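Local coordinates for protein putative polyketide synthase (Brevibacillus brevis, PDB 6HP2) that serves as the O-methyltransferase domain of a trans-AT polyketide synthase, binding S-adenosyl-L-homocysteine, in a multienzyme probably involved in making the antibiotic bacillaene, at residues Asp236-Val241 / Cys287-Lys292. Sequence-based numbering, arbitrary orientation.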
loop_
_atom_site.group_PDB
_atom_site.type_symbol
_atom_site.label_atom_id
_atom_site.label_comp_id
_atom_site.label_asym_id
_atom_site.label_seq_id
_atom_site.Cartn_x
_atom_site.Cartn_y
_atom_site.Cartn_z
ATOM N N ASP A 236 10.717 2.368 -11.423
ATOM C CA ASP A 236 11.837 3.237 -11.121
ATOM C C ASP A 236 12.599 2.716 -9.907
ATOM O O ASP A 236 13.839 2.812 -9.845
ATOM C CB ASP A 236 11.326 4.677 -10.890
ATOM C CG ASP A 236 12.474 5.679 -10.762
ATOM O OD1 ASP A 236 13.319 5.718 -11.675
ATOM O OD2 ASP A 236 12.529 6.382 -9.750
ATOM N N GLU A 237 11.861 2.172 -8.936
ATOM C CA GLU A 237 12.411 1.659 -7.703
ATOM C C GLU A 237 11.482 0.584 -7.176
ATOM O O GLU A 237 10.245 0.714 -7.248
ATOM C CB GLU A 237 12.573 2.791 -6.679
ATOM C CG GLU A 237 13.389 2.406 -5.467
ATOM C CD GLU A 237 13.835 3.608 -4.624
ATOM O OE1 GLU A 237 13.625 4.744 -5.058
ATOM O OE2 GLU A 237 14.392 3.414 -3.528
ATOM N N ILE A 238 12.069 -0.521 -6.734
ATOM C CA ILE A 238 11.314 -1.617 -6.100
ATOM C C ILE A 238 12.067 -1.986 -4.831
ATOM O O ILE A 238 13.285 -2.201 -4.860
ATOM C CB ILE A 238 11.118 -2.826 -7.036
ATOM C CG1 ILE A 238 10.417 -4.009 -6.366
ATOM C CG2 ILE A 238 12.509 -3.298 -7.620
ATOM C CD1 ILE A 238 8.951 -3.853 -6.254
ATOM N N ILE A 239 11.363 -1.990 -3.695
ATOM C CA ILE A 239 11.979 -2.227 -2.424
ATOM C C ILE A 239 11.348 -3.443 -1.758
ATOM O O ILE A 239 10.135 -3.500 -1.649
ATOM C CB ILE A 239 11.771 -1.007 -1.520
ATOM C CG1 ILE A 239 12.504 0.214 -2.083
ATOM C CG2 ILE A 239 12.234 -1.315 -0.119
ATOM C CD1 ILE A 239 12.069 1.524 -1.464
ATOM N N ASP A 240 12.147 -4.391 -1.277
ATOM C CA ASP A 240 11.582 -5.586 -0.666
ATOM C C ASP A 240 11.522 -5.457 0.864
ATOM O O ASP A 240 12.556 -5.289 1.507
ATOM C CB ASP A 240 12.426 -6.802 -1.046
ATOM C CG ASP A 240 11.826 -8.103 -0.555
ATOM O OD1 ASP A 240 10.723 -8.065 0.027
ATOM O OD2 ASP A 240 12.456 -9.161 -0.753
ATOM N N VAL A 241 10.324 -5.525 1.446
ATOM C CA VAL A 241 10.171 -5.419 2.892
ATOM C C VAL A 241 9.761 -6.736 3.546
ATOM O O VAL A 241 9.427 -6.758 4.728
ATOM C CB VAL A 241 9.101 -4.380 3.265
ATOM C CG1 VAL A 241 9.402 -3.780 4.624
ATOM C CG2 VAL A 241 8.995 -3.295 2.204
ATOM N N CYS A 287 6.259 -5.756 -1.295
ATOM C CA CYS A 287 7.175 -4.732 -1.767
ATOM C C CYS A 287 6.607 -3.336 -2.006
ATOM O O CYS A 287 5.406 -3.166 -2.209
ATOM C CB CYS A 287 7.799 -5.189 -3.083
ATOM S SG CYS A 287 8.667 -6.772 -3.093
ATOM N N LEU A 288 7.492 -2.337 -1.982
ATOM C CA LEU A 288 7.104 -0.967 -2.262
ATOM C C LEU A 288 7.496 -0.703 -3.731
ATOM O O LEU A 288 8.661 -0.857 -4.093
ATOM C CB LEU A 288 7.822 0.036 -1.358
ATOM C CG LEU A 288 8.038 -0.325 0.111
ATOM C CD1 LEU A 288 8.812 0.786 0.804
ATOM C CD2 LEU A 288 6.708 -0.564 0.805
ATOM N N PHE A 289 6.535 -0.319 -4.565
ATOM C CA PHE A 289 6.770 -0.042 -5.981
ATOM C C PHE A 289 6.721 1.461 -6.255
ATOM O O PHE A 289 5.741 2.113 -5.885
ATOM C CB PHE A 289 5.708 -0.648 -6.913
ATOM C CG PHE A 289 5.557 -2.137 -6.846
ATOM C CD1 PHE A 289 5.118 -2.753 -5.705
ATOM C CD2 PHE A 289 5.716 -2.883 -7.974
ATOM C CE1 PHE A 289 4.901 -4.123 -5.690
ATOM C CE2 PHE A 289 5.542 -4.272 -7.958
ATOM C CZ PHE A 289 5.141 -4.879 -6.812
ATOM N N LYS A 290 7.712 1.973 -6.984
ATOM C CA LYS A 290 7.675 3.345 -7.523
ATOM C C LYS A 290 7.761 3.247 -9.045
ATOM O O LYS A 290 8.796 2.829 -9.619
ATOM C CB LYS A 290 8.789 4.196 -6.947
ATOM C CG LYS A 290 8.948 3.965 -5.467
ATOM C CD LYS A 290 9.838 5.074 -4.825
ATOM C CE LYS A 290 9.896 4.844 -3.334
ATOM N NZ LYS A 290 10.636 5.912 -2.627
ATOM N N LEU A 291 6.666 3.628 -9.698
ATOM C CA LEU A 291 6.536 3.454 -11.143
ATOM C C LEU A 291 6.443 4.815 -11.838
ATOM O O LEU A 291 5.848 5.769 -11.303
ATOM C CB LEU A 291 5.273 2.638 -11.508
ATOM C CG LEU A 291 4.981 1.404 -10.643
ATOM C CD1 LEU A 291 3.616 0.813 -10.977
ATOM C CD2 LEU A 291 6.051 0.353 -10.862
ATOM N N LYS A 292 6.904 4.829 -13.080
ATOM C CA LYS A 292 6.854 5.970 -13.972
ATOM C C LYS A 292 6.247 5.491 -15.271
ATOM O O LYS A 292 6.299 4.296 -15.599
ATOM C CB LYS A 292 8.269 6.564 -14.200
ATOM C CG LYS A 292 8.939 7.068 -12.952
ATOM C CD LYS A 292 8.290 8.340 -12.413
ATOM C CE LYS A 292 8.933 8.782 -11.102
ATOM N NZ LYS A 292 8.698 10.238 -10.823
HETATM O O HOH W 1 13.371 5.266 -2.055
#
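I238 lays its CD1 methyl over the ring of F289, 3.7 Å from the ring centroid and only 7° off the normal, a CH-pi contact. CG1 stands anti to the backbone N (chi1 176°), and the turn about the next bond (chi2 79°) brings CD1 back over the partner strand, where it also meets CB of C287 at 3.6 Å. The two strands are the antiparallel pair 233-240 and 284-293 of the Rossmann-like methyltransferase sheet, in which the later strand inserts between 194-203 and 233-240. Their pairing illustrates how a ladder absorbs an extra residue: D236 and E237 together lie opposite the single residue K290, a classic beta bulge, and K290 O accepts from both of their amides, D236 N at 2.7 Å almost in line with the carbonyl and E237 N at 3.2 Å on a lone pair. Beyond the bulge the register is regular, with I239 and L288 exchanging two backbone bonds.

The other face carries I239, L288, E237 and K290. CD1 of I239 touches CD1 of L288 at 4.0 Å, V241 CG2 reaches L288 CG, and helices 70-88 and 316-326 cover this apolar patch. The extended chains of E237 and K290 run side by side, yet OE1 and NZ stay 4.0 Å apart, too far for a salt bridge. E237 instead pairs with K90 and R314, while K290 NZ bonds to V86 O on the helix that also carries R84 of the S-adenosyl-L-homocysteine site. A water joins the two ends, donating to E237 OE2 at 2.6 Å and accepting from K290 NZ at 2.9 Å.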